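Local coordinates for protein dextranase (Pseudarthrobacter oxydans, PDB 6NZS) that probably catalyses, as a family 49 glycoside hydrolase, the internal hydrolysis of alpha-1,6-glucosidic linkages in dextran, at residues 349-355 with 372-378; 392-396 with 420-424; 314-320 with 339-345; 275-281 with 326-332. All blocks are in the same frame, centred on the assembly; numbering follows the deposited sequence.

Interaction 1: residues 349-355 with 372-378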
# COMPACT_ATOMS: atom_id res chain seq x y z
N GLN A 349 2.41 -16.89 15.35
CA GLN A 349 3.34 -16.32 16.31
C GLN A 349 4.79 -16.72 16.06
O GLN A 349 5.68 -16.25 16.78
CB GLN A 349 2.93 -16.70 17.74
CG GLN A 349 1.60 -16.09 18.18
CD GLN A 349 1.38 -16.20 19.69
OE1 GLN A 349 2.33 -16.15 20.47
NE2 GLN A 349 0.13 -16.36 20.09
N THR A 350 5.06 -17.56 15.06
CA THR A 350 6.42 -18.06 14.83
C THR A 350 6.86 -17.87 13.39
O THR A 350 7.58 -18.69 12.82
CB THR A 350 6.57 -19.52 15.26
OG1 THR A 350 5.71 -20.33 14.46
CG2 THR A 350 6.19 -19.70 16.74
N PHE A 351 6.44 -16.77 12.76
CA PHE A 351 6.79 -16.47 11.37
C PHE A 351 7.22 -15.01 11.31
O PHE A 351 6.40 -14.11 11.10
CB PHE A 351 5.64 -16.77 10.42
CG PHE A 351 6.05 -16.87 8.99
CD1 PHE A 351 6.54 -18.07 8.47
CD2 PHE A 351 5.97 -15.77 8.15
CE1 PHE A 351 6.93 -18.16 7.15
CE2 PHE A 351 6.35 -15.85 6.83
CZ PHE A 351 6.84 -17.05 6.33
N HIS A 352 8.51 -14.77 11.46
CA HIS A 352 9.02 -13.43 11.74
C HIS A 352 9.51 -12.78 10.45
O HIS A 352 10.46 -13.27 9.83
CB HIS A 352 10.11 -13.51 12.80
CG HIS A 352 9.67 -14.26 14.01
ND1 HIS A 352 8.61 -13.86 14.79
CD2 HIS A 352 10.11 -15.43 14.55
CE1 HIS A 352 8.43 -14.73 15.77
NE2 HIS A 352 9.32 -15.69 15.65
N MET A 353 8.87 -11.68 10.08
CA MET A 353 9.10 -11.05 8.78
C MET A 353 10.03 -9.86 8.89
O MET A 353 9.96 -9.08 9.85
CB MET A 353 7.76 -10.60 8.19
CG MET A 353 6.79 -11.74 8.00
SD MET A 353 5.10 -11.18 7.76
CE MET A 353 5.35 -9.99 6.44
N ASN A 354 10.90 -9.72 7.90
CA ASN A 354 11.79 -8.57 7.77
C ASN A 354 11.53 -8.01 6.38
O ASN A 354 12.06 -8.53 5.39
CB ASN A 354 13.25 -9.00 7.96
CG ASN A 354 14.23 -7.86 7.80
OD1 ASN A 354 13.85 -6.70 7.76
ND2 ASN A 354 15.51 -8.19 7.70
N VAL A 355 10.71 -6.96 6.31
CA VAL A 355 10.21 -6.41 5.06
C VAL A 355 10.90 -5.08 4.82
O VAL A 355 10.91 -4.21 5.70
CB VAL A 355 8.69 -6.21 5.11
CG1 VAL A 355 8.18 -5.73 3.76
CG2 VAL A 355 7.98 -7.51 5.51
N GLU A 372 0.01 -7.66 6.14
CA GLU A 372 -0.20 -8.08 7.52
C GLU A 372 1.14 -8.60 8.03
O GLU A 372 1.66 -9.61 7.52
CB GLU A 372 -1.28 -9.16 7.59
CG GLU A 372 -1.60 -9.64 9.01
CD GLU A 372 -2.78 -10.60 9.07
OE1 GLU A 372 -3.59 -10.63 8.11
OE2 GLU A 372 -2.90 -11.32 10.09
N LEU A 373 1.71 -7.90 9.00
CA LEU A 373 2.98 -8.31 9.61
C LEU A 373 2.67 -9.19 10.82
O LEU A 373 1.94 -8.79 11.72
CB LEU A 373 3.80 -7.09 10.02
CG LEU A 373 4.22 -6.21 8.83
CD1 LEU A 373 4.63 -4.84 9.33
CD2 LEU A 373 5.37 -6.86 8.09
N TYR A 374 3.23 -10.40 10.81
CA TYR A 374 2.96 -11.36 11.87
C TYR A 374 3.84 -11.07 13.09
O TYR A 374 4.74 -10.23 13.05
CB TYR A 374 3.02 -12.79 11.31
CG TYR A 374 1.86 -13.00 10.36
CD1 TYR A 374 1.90 -12.51 9.04
CD2 TYR A 374 0.69 -13.60 10.78
CE1 TYR A 374 0.81 -12.66 8.18
CE2 TYR A 374 -0.41 -13.75 9.92
CZ TYR A 374 -0.34 -13.28 8.62
OH TYR A 374 -1.42 -13.43 7.78
N LYS A 375 3.55 -11.76 14.20
CA LYS A 375 4.18 -11.40 15.46
C LYS A 375 5.70 -11.35 15.34
O LYS A 375 6.32 -12.24 14.76
CB LYS A 375 3.79 -12.42 16.54
CG LYS A 375 4.38 -12.08 17.90
CD LYS A 375 3.95 -13.07 18.97
CE LYS A 375 4.57 -12.70 20.31
NZ LYS A 375 4.03 -13.54 21.41
N GLY A 376 6.30 -10.28 15.86
CA GLY A 376 7.75 -10.19 15.86
C GLY A 376 8.31 -9.92 14.49
O GLY A 376 9.20 -10.63 14.01
N SER A 377 7.78 -8.89 13.83
CA SER A 377 8.19 -8.53 12.48
C SER A 377 8.53 -7.05 12.43
O SER A 377 8.08 -6.25 13.26
CB SER A 377 7.09 -8.81 11.46
OG SER A 377 6.79 -10.19 11.37
N THR A 378 9.34 -6.68 11.43
CA THR A 378 9.68 -5.30 11.15
C THR A 378 9.47 -5.02 9.67
O THR A 378 9.66 -5.89 8.82
CB THR A 378 11.14 -5.01 11.50
OG1 THR A 378 11.98 -5.83 10.69
CG2 THR A 378 11.42 -5.32 12.96
O HOH W 1 5.09 -14.62 13.94
O HOH W 2 12.52 -4.42 8.08

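Interaction 2: residues 392-396 with 420-424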
# COMPACT_ATOMS: atom_id res chain seq x y z
N LYS A 392 -2.44 -3.80 8.25
CA LYS A 392 -3.26 -4.68 9.08
C LYS A 392 -2.45 -4.99 10.34
O LYS A 392 -1.55 -5.83 10.33
CB LYS A 392 -3.63 -5.92 8.29
CG LYS A 392 -4.64 -5.60 7.18
CD LYS A 392 -4.52 -6.52 5.97
CE LYS A 392 -5.07 -7.91 6.27
NZ LYS A 392 -5.30 -8.72 5.04
N MET A 393 -2.78 -4.27 11.41
CA MET A 393 -2.01 -4.30 12.65
C MET A 393 -2.70 -5.29 13.58
O MET A 393 -3.46 -4.93 14.48
CB MET A 393 -1.93 -2.90 13.25
CG MET A 393 -1.44 -1.83 12.27
SD MET A 393 0.09 -2.25 11.42
CE MET A 393 1.24 -2.41 12.80
N TYR A 394 -2.42 -6.57 13.34
CA TYR A 394 -3.16 -7.65 13.99
C TYR A 394 -2.30 -8.45 14.96
O TYR A 394 -2.80 -9.45 15.50
CB TYR A 394 -3.73 -8.62 12.94
CG TYR A 394 -4.76 -8.04 11.98
CD1 TYR A 394 -5.33 -6.78 12.19
CD2 TYR A 394 -5.17 -8.77 10.88
CE1 TYR A 394 -6.27 -6.26 11.30
CE2 TYR A 394 -6.11 -8.27 9.99
CZ TYR A 394 -6.66 -7.02 10.21
OH TYR A 394 -7.60 -6.53 9.30
N HIS A 395 -1.05 -8.07 15.18
CA HIS A 395 -0.13 -8.94 15.90
C HIS A 395 0.80 -8.15 16.81
O HIS A 395 1.13 -6.99 16.54
CB HIS A 395 0.71 -9.78 14.93
CG HIS A 395 -0.12 -10.61 14.00
ND1 HIS A 395 -0.61 -11.85 14.35
CD2 HIS A 395 -0.59 -10.34 12.76
CE1 HIS A 395 -1.34 -12.32 13.35
NE2 HIS A 395 -1.35 -11.42 12.37
N SER A 396 1.25 -8.81 17.87
CA SER A 396 2.16 -8.20 18.83
C SER A 396 3.57 -8.06 18.25
O SER A 396 3.96 -8.75 17.30
CB SER A 396 2.24 -9.07 20.09
OG SER A 396 0.97 -9.15 20.71
N PRO A 420 -12.18 -9.58 17.76
CA PRO A 420 -11.39 -9.38 18.98
C PRO A 420 -9.98 -9.91 18.77
O PRO A 420 -9.77 -10.90 18.06
CB PRO A 420 -12.14 -10.21 20.03
CG PRO A 420 -13.53 -10.33 19.50
CD PRO A 420 -13.39 -10.39 18.01
N ARG A 421 -9.00 -9.23 19.36
CA ARG A 421 -7.60 -9.59 19.17
C ARG A 421 -6.83 -9.40 20.47
O ARG A 421 -7.23 -8.62 21.34
CB ARG A 421 -6.93 -8.75 18.06
CG ARG A 421 -7.57 -8.95 16.70
CD ARG A 421 -6.90 -8.08 15.63
NE ARG A 421 -7.70 -8.03 14.40
CZ ARG A 421 -7.73 -9.00 13.49
NH1 ARG A 421 -6.99 -10.10 13.64
NH2 ARG A 421 -8.50 -8.86 12.41
N ASN A 422 -5.72 -10.14 20.59
CA ASN A 422 -4.74 -9.96 21.66
C ASN A 422 -3.47 -9.39 21.02
O ASN A 422 -2.78 -10.09 20.28
CB ASN A 422 -4.45 -11.29 22.35
CG ASN A 422 -5.56 -11.71 23.29
OD1 ASN A 422 -6.07 -10.90 24.06
ND2 ASN A 422 -5.94 -12.98 23.22
N ILE A 423 -3.19 -8.12 21.30
CA ILE A 423 -2.08 -7.40 20.69
C ILE A 423 -1.36 -6.59 21.77
O ILE A 423 -2.01 -5.93 22.58
CB ILE A 423 -2.57 -6.44 19.59
CG1 ILE A 423 -3.28 -7.21 18.48
CG2 ILE A 423 -1.40 -5.64 19.03
CD1 ILE A 423 -3.97 -6.30 17.47
N ASP A 424 -0.03 -6.62 21.73
CA ASP A 424 0.80 -5.83 22.63
C ASP A 424 2.05 -5.39 21.88
O ASP A 424 2.62 -6.17 21.11
CB ASP A 424 1.19 -6.71 23.84
CG ASP A 424 1.84 -5.94 24.99
OD1 ASP A 424 1.96 -4.70 24.97
OD2 ASP A 424 2.23 -6.62 25.96
O HOH W 3 -5.10 -11.00 15.62
O HOH W 4 -2.39 -11.15 17.71

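Interaction 3: residues 314-320 with 339-345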
# COMPACT_ATOMS: atom_id res chain seq x y z
N LYS A 314 -3.68 -15.22 -3.90
CA LYS A 314 -2.92 -14.20 -3.19
C LYS A 314 -1.62 -13.99 -3.94
O LYS A 314 -1.10 -14.91 -4.58
CB LYS A 314 -2.62 -14.65 -1.76
CG LYS A 314 -3.83 -15.26 -1.04
CD LYS A 314 -4.89 -14.21 -0.74
CE LYS A 314 -5.87 -14.68 0.34
NZ LYS A 314 -6.56 -15.94 -0.06
N MET A 315 -1.09 -12.77 -3.90
CA MET A 315 0.16 -12.54 -4.62
C MET A 315 1.32 -13.30 -3.97
O MET A 315 2.17 -13.86 -4.67
CB MET A 315 0.46 -11.05 -4.74
CG MET A 315 -0.55 -10.28 -5.61
SD MET A 315 -0.68 -10.87 -7.31
CE MET A 315 0.96 -10.46 -7.92
N LEU A 316 1.35 -13.33 -2.64
CA LEU A 316 2.36 -14.05 -1.87
C LEU A 316 1.68 -14.72 -0.69
O LEU A 316 0.96 -14.07 0.07
CB LEU A 316 3.44 -13.09 -1.36
CG LEU A 316 4.30 -12.41 -2.43
CD1 LEU A 316 5.13 -11.32 -1.77
CD2 LEU A 316 5.18 -13.42 -3.16
N GLN A 317 1.94 -16.02 -0.52
CA GLN A 317 1.35 -16.76 0.59
C GLN A 317 2.38 -17.73 1.15
O GLN A 317 3.14 -18.34 0.40
CB GLN A 317 0.09 -17.53 0.16
CG GLN A 317 -0.44 -18.47 1.24
CD GLN A 317 -1.84 -18.94 0.97
OE1 GLN A 317 -2.57 -18.34 0.17
NE2 GLN A 317 -2.25 -20.02 1.63
N PHE A 318 2.39 -17.85 2.48
CA PHE A 318 3.33 -18.72 3.18
C PHE A 318 2.59 -19.56 4.21
O PHE A 318 1.48 -19.23 4.63
CB PHE A 318 4.40 -17.90 3.90
CG PHE A 318 5.30 -17.17 2.96
CD1 PHE A 318 4.95 -15.93 2.45
CD2 PHE A 318 6.50 -17.74 2.58
CE1 PHE A 318 5.80 -15.27 1.58
CE2 PHE A 318 7.34 -17.09 1.72
CZ PHE A 318 7.00 -15.85 1.21
N ALA A 319 3.24 -20.65 4.60
CA ALA A 319 2.76 -21.53 5.66
C ALA A 319 3.77 -21.51 6.79
O ALA A 319 4.97 -21.65 6.55
CB ALA A 319 2.59 -22.96 5.13
N SER A 320 3.28 -21.33 8.02
CA SER A 320 4.13 -21.24 9.20
C SER A 320 3.95 -22.49 10.05
O SER A 320 2.84 -22.79 10.49
CB SER A 320 3.79 -20.00 10.03
OG SER A 320 4.59 -19.95 11.21
N TYR A 339 -6.65 -9.76 -5.51
CA TYR A 339 -7.20 -10.02 -4.18
C TYR A 339 -6.16 -9.55 -3.16
O TYR A 339 -5.35 -8.67 -3.47
CB TYR A 339 -7.59 -11.51 -4.07
CG TYR A 339 -8.58 -11.82 -2.96
CD1 TYR A 339 -9.87 -11.32 -3.00
CD2 TYR A 339 -8.22 -12.63 -1.89
CE1 TYR A 339 -10.79 -11.61 -2.00
CE2 TYR A 339 -9.13 -12.93 -0.88
CZ TYR A 339 -10.41 -12.41 -0.95
OH TYR A 339 -11.33 -12.70 0.05
N HIS A 340 -6.17 -10.13 -1.96
CA HIS A 340 -5.23 -9.71 -0.93
C HIS A 340 -3.79 -9.92 -1.39
O HIS A 340 -3.48 -10.89 -2.09
CB HIS A 340 -5.40 -10.50 0.37
CG HIS A 340 -6.76 -10.40 0.99
ND1 HIS A 340 -7.13 -11.16 2.07
CD2 HIS A 340 -7.83 -9.63 0.68
CE1 HIS A 340 -8.38 -10.87 2.40
NE2 HIS A 340 -8.83 -9.95 1.57
N SER A 341 -2.90 -9.02 -0.95
CA SER A 341 -1.50 -9.08 -1.36
C SER A 341 -0.75 -10.22 -0.68
O SER A 341 0.09 -10.87 -1.31
CB SER A 341 -0.80 -7.75 -1.09
OG SER A 341 -0.79 -7.42 0.31
N PHE A 342 -1.02 -10.47 0.60
CA PHE A 342 -0.06 -11.23 1.39
C PHE A 342 -0.78 -11.89 2.56
O PHE A 342 -1.56 -11.24 3.25
CB PHE A 342 1.02 -10.26 1.92
CG PHE A 342 2.08 -10.93 2.74
CD1 PHE A 342 1.90 -11.12 4.10
CD2 PHE A 342 3.24 -11.38 2.14
CE1 PHE A 342 2.86 -11.77 4.85
CE2 PHE A 342 4.21 -12.03 2.90
CZ PHE A 342 4.02 -12.21 4.25
N VAL A 343 -0.48 -13.17 2.80
CA VAL A 343 -1.03 -13.87 3.96
C VAL A 343 -0.10 -15.00 4.38
O VAL A 343 0.64 -15.56 3.57
CB VAL A 343 -2.46 -14.41 3.71
CG1 VAL A 343 -2.43 -15.68 2.86
CG2 VAL A 343 -3.19 -14.67 5.03
N VAL A 344 -0.13 -15.29 5.67
CA VAL A 344 0.54 -16.44 6.25
C VAL A 344 -0.50 -17.21 7.04
O VAL A 344 -1.25 -16.62 7.82
CB VAL A 344 1.69 -16.02 7.19
CG1 VAL A 344 2.33 -17.24 7.84
CG2 VAL A 344 2.71 -15.18 6.44
N TYR A 345 -0.58 -18.52 6.82
CA TYR A 345 -1.43 -19.39 7.61
C TYR A 345 -0.56 -20.37 8.37
O TYR A 345 0.53 -20.72 7.93
CB TYR A 345 -2.40 -20.16 6.72
CG TYR A 345 -3.48 -19.31 6.11
CD1 TYR A 345 -4.35 -18.57 6.91
CD2 TYR A 345 -3.63 -19.23 4.74
CE1 TYR A 345 -5.34 -17.79 6.34
CE2 TYR A 345 -4.62 -18.46 4.16
CZ TYR A 345 -5.46 -17.74 4.97
OH TYR A 345 -6.45 -16.96 4.40

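Interaction 4: residues 275-281 with 326-332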
# COMPACT_ATOMS: atom_id res chain seq x y z
N GLN A 275 14.18 -20.45 6.90
CA GLN A 275 14.33 -19.11 6.34
C GLN A 275 13.80 -19.09 4.91
O GLN A 275 14.27 -19.86 4.06
CB GLN A 275 15.79 -18.67 6.35
CG GLN A 275 16.06 -17.35 5.61
CD GLN A 275 15.75 -16.14 6.48
OE1 GLN A 275 16.32 -15.98 7.56
NE2 GLN A 275 14.84 -15.29 6.01
N TYR A 276 12.84 -18.20 4.65
CA TYR A 276 12.32 -17.96 3.32
C TYR A 276 12.79 -16.59 2.86
O TYR A 276 13.02 -15.69 3.67
CB TYR A 276 10.78 -17.96 3.32
CG TYR A 276 10.19 -19.31 3.65
CD1 TYR A 276 10.02 -20.26 2.65
CD2 TYR A 276 9.82 -19.63 4.94
CE1 TYR A 276 9.48 -21.51 2.94
CE2 TYR A 276 9.29 -20.88 5.24
CZ TYR A 276 9.12 -21.81 4.23
OH TYR A 276 8.60 -23.06 4.54
N LYS A 277 12.94 -16.43 1.55
CA LYS A 277 13.31 -15.14 0.98
C LYS A 277 12.54 -14.91 -0.31
O LYS A 277 12.49 -15.79 -1.17
CB LYS A 277 14.81 -15.06 0.68
CG LYS A 277 15.70 -15.00 1.92
CD LYS A 277 17.18 -14.93 1.56
CE LYS A 277 18.03 -14.73 2.80
NZ LYS A 277 19.49 -14.82 2.53
N VAL A 278 11.96 -13.72 -0.44
CA VAL A 278 11.47 -13.23 -1.71
C VAL A 278 12.09 -11.85 -1.85
O VAL A 278 11.76 -10.95 -1.08
CB VAL A 278 9.93 -13.14 -1.75
CG1 VAL A 278 9.47 -12.49 -3.05
CG2 VAL A 278 9.32 -14.54 -1.60
N THR A 279 13.07 -11.71 -2.76
CA THR A 279 13.85 -10.48 -2.82
C THR A 279 14.06 -10.07 -4.27
O THR A 279 13.78 -10.83 -5.20
CB THR A 279 15.22 -10.64 -2.13
OG1 THR A 279 16.03 -11.57 -2.86
CG2 THR A 279 15.04 -11.14 -0.70
N GLY A 280 14.55 -8.86 -4.43
CA GLY A 280 14.99 -8.32 -5.71
C GLY A 280 14.14 -7.16 -6.17
O GLY A 280 12.94 -7.06 -5.87
N TYR A 281 14.75 -6.28 -6.97
CA TYR A 281 14.08 -5.07 -7.44
C TYR A 281 13.28 -5.28 -8.73
O TYR A 281 13.21 -4.37 -9.56
CB TYR A 281 15.10 -3.95 -7.62
CG TYR A 281 15.71 -3.40 -6.34
CD1 TYR A 281 14.91 -2.96 -5.29
CD2 TYR A 281 17.08 -3.29 -6.21
CE1 TYR A 281 15.47 -2.42 -4.14
CE2 TYR A 281 17.65 -2.76 -5.07
CZ TYR A 281 16.85 -2.33 -4.04
OH TYR A 281 17.43 -1.78 -2.91
N LYS A 326 11.70 -17.46 9.64
CA LYS A 326 11.90 -16.08 9.22
C LYS A 326 11.64 -15.95 7.73
O LYS A 326 11.86 -16.89 6.96
CB LYS A 326 13.33 -15.63 9.51
CG LYS A 326 13.69 -15.65 10.99
CD LYS A 326 15.17 -15.36 11.18
CE LYS A 326 15.41 -13.93 11.59
NZ LYS A 326 16.40 -13.82 12.69
N LEU A 327 11.16 -14.78 7.33
CA LEU A 327 11.03 -14.41 5.93
C LEU A 327 11.66 -13.05 5.73
O LEU A 327 11.33 -12.11 6.46
CB LEU A 327 9.55 -14.32 5.53
CG LEU A 327 9.26 -13.57 4.22
CD1 LEU A 327 9.78 -14.37 3.03
CD2 LEU A 327 7.78 -13.30 4.07
N ASP A 328 12.58 -12.94 4.77
CA ASP A 328 13.04 -11.65 4.27
C ASP A 328 12.24 -11.36 3.01
O ASP A 328 12.26 -12.15 2.06
CB ASP A 328 14.53 -11.67 3.91
CG ASP A 328 15.43 -11.77 5.12
OD1 ASP A 328 14.91 -11.76 6.26
OD2 ASP A 328 16.67 -11.88 4.92
N LEU A 329 11.52 -10.24 3.00
CA LEU A 329 10.72 -9.82 1.86
C LEU A 329 11.27 -8.45 1.48
O LEU A 329 11.09 -7.49 2.24
CB LEU A 329 9.24 -9.75 2.25
CG LEU A 329 8.28 -9.14 1.22
CD1 LEU A 329 8.30 -9.93 -0.09
CD2 LEU A 329 6.86 -9.09 1.80
N GLN A 330 11.96 -8.36 0.35
CA GLN A 330 12.72 -7.16 0.04
C GLN A 330 12.59 -6.83 -1.44
O GLN A 330 12.52 -7.73 -2.28
CB GLN A 330 14.21 -7.36 0.38
CG GLN A 330 15.13 -6.15 0.14
CD GLN A 330 15.63 -6.07 -1.30
OE1 GLN A 330 15.56 -7.05 -2.05
NE2 GLN A 330 16.13 -4.90 -1.68
N GLY A 331 12.57 -5.53 -1.74
CA GLY A 331 12.84 -5.06 -3.09
C GLY A 331 11.67 -5.06 -4.05
O GLY A 331 11.50 -4.11 -4.82
N VAL A 332 10.87 -6.12 -4.00
CA VAL A 332 9.91 -6.39 -5.07
C VAL A 332 8.80 -5.35 -5.11
O VAL A 332 8.41 -4.75 -4.09
CB VAL A 332 9.32 -7.81 -4.95
CG1 VAL A 332 10.42 -8.86 -5.07
CG2 VAL A 332 8.58 -7.98 -3.65
O HOH W 5 18.17 -13.34 6.57
O HOH W 6 16.61 -2.64 -0.40

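Interaction 1: residues 349-355 with 372-378
Q349 opens the contact, its side chain crossing that of K375 at a slant: OE1 takes a long bond from NZ of K375 at 3.3 Å, the amine standing above the carbonyl plane rather than on a lone pair. F351 N donates to a water that in turn donates to the O of K375. That carbonyl also receives ND1 of H352 at 2.8 Å, a bond at the ring edge that limits the turning of the imidazole. With an alanine here, the O of K375 would probably lose its direct side-chain donor and the G376 carbonyl the ring that lies against it. M353 N donates to OG of S377 (2.9 Å), a hydroxyl that passes its own proton to the O of Y374. SD of M353 lies at the edge of the Y374 ring, a Met-aromatic contact; the bend at chi3 (52°) then turns CE to 3.5 Å from CD2 of L373. Parallel pairing then takes over: T378 N bonds to M353 O, V355 N to T378 O, and N354 shares a water with T378. Strand 351-361 lies between strands 325-335 and 377-380, while F342 and V344 of strand 342-346 pack against M353 and F351.

Interaction 2: residues 392-396 with 420-424
R421 lays its guanidinium flat on the ring of Y394, the two planes only 4° apart and CZ 3.5 Å from the ring centroid, which makes this both a stack and a cation-pi pair. The arginine chain, extended from CG to NE (chi2 179°), reaches across from its own backbone to that of 392-396, bringing the flat end over the ring. NH2 sits above the ring 3.4 Å from CZ of Y394, while NH1 lies near CG. Beyond the ring, NH2 is hydrogen-bonded to the O of G417, which helps hold the group in place, and CB of K392 touches the ring's other face. NH1 of R421 also donates to a water lying at the guanidinium edge, and this water donates to the O of Y394. N422 contributes its backbone: a second water bridges its O to that same carbonyl of Y394, which is therefore gripped by two waters. I423 follows as the apolar wedge. Its CD1 is 3.3 Å from the O of M393, a carbonyl that this contact buries without any polar partner, and its CG2 rests near the O of H395. D424 closes the contact through its N, which donates to OG of S396 at 2.9 Å with a bent N-H...O angle of 142°; its carboxylate turns elsewhere, OD1 to N473. Two loops in successive turns are joined here, each leading into a strand of the same parallel series, an arrangement that belongs to the right-handed parallel beta-helix of family 49, where corners stack coil upon coil.

Interaction 3: residues 314-320 with 339-345
F318 and F342 meet at the apolar centre, CE1 of F318 lying 3.8 Å from CE2 of F342 with the ring planes 43° apart, an oblique pairing. CG of F342 stands trans to its own N (chi1 -179°), which swings the ring back over the neighbouring strand, so that CD2 also reaches CB of L316. V344 continues this face, its CG2 against CB of F318 and its CG1 against CB of S320. The two strands are joined by a regular parallel ladder, L316 N to S341 O, V343 N to L316 O, F318 N to V343 O, Y345 N to F318 O and S320 N to Y345 O, the last the shortest at 2.8 Å. On the other face, Q317 lies alongside V343, its CG 3.8 Å from CG1 of V343, then sends NE2 to the edge of the Y345 ring, 3.5 Å from CD2, with amide and ring steeply inclined at 77°. Farther out, K314, bent at chi2, runs beside Y339, its CE 3.8 Å from CD2 of Y339 at the ring edge; CD touches CB of H340. Its amine finds the carbonyls of H309 and C312. Replacing K314 by an alanine would probably take this donor from the two carbonyls and open a gap beside the Y339 ring edge. Strand 316-320 is flanked by strand 266-268, where F268 stacks on F318, and by strand 342-346, at the end of this four-stranded parallel sheet; L327 and L329 of strand 325-335 pack against its inward face.

Interaction 4: residues 275-281 with 326-332
The O of Y276 accepts two hydrogen bonds: D328 N comes from across the contact at 3.0 Å, and NE2 of Q275 reaches it, also at 3.0 Å, from the opposite face of the carbonyl plane. The Q275 chain folds back to do this, bent at chi2 (82°), and its OE1 comes to rest 3.6 Å from CB of K326. Y276 N to K326 O, at 2.8 Å and 172°, is the shortest and straightest rung of the parallel ladder, followed by V278 N to D328 O and Q330 N to V278 O. K277 and D328 lie side by side, but the carboxylate makes its salt bridge with R201 and the amine goes to the R201 carbonyl. On the face opposite these charges, CB of Y276 meets CD1 of L327 at 3.7 Å, and V278 packs on L329. At the far end, Q330 turns its side chain to give OE1 to G280 N (3.2 Å), while a water joins NE2 to OH of Y281, itself also hydrogen-bonded to P192 O. Strand 275-279 sits between strands 253-256 and 325-335, the latter pairing on its other edge with strand 351-361; F318 and L316 of strand 316-320 close over the leucines and V278.

Overall arrangement
Interactions 1, 3 and 4 lie close together, with centres about 13 Å apart in each pairing, and share one part of the beta-helix. Interactions 4 and 1 belong to the same parallel series: N354 N bonds to L327 O at 2.8 Å, so strand 325-335 serves both. Interaction 3 faces them from another wall: F318 CZ reaches L327 CD1 at 3.6 Å, and M353 CE comes within 3.4 Å of F342 CZ. Interaction 2 continues the stack beyond interaction 1, centres about 12 Å apart, through E372 OE2 to H395 NE2 (2.8 Å). Interactions 2 and 4 are farthest apart, about 12 Å between nearest atoms.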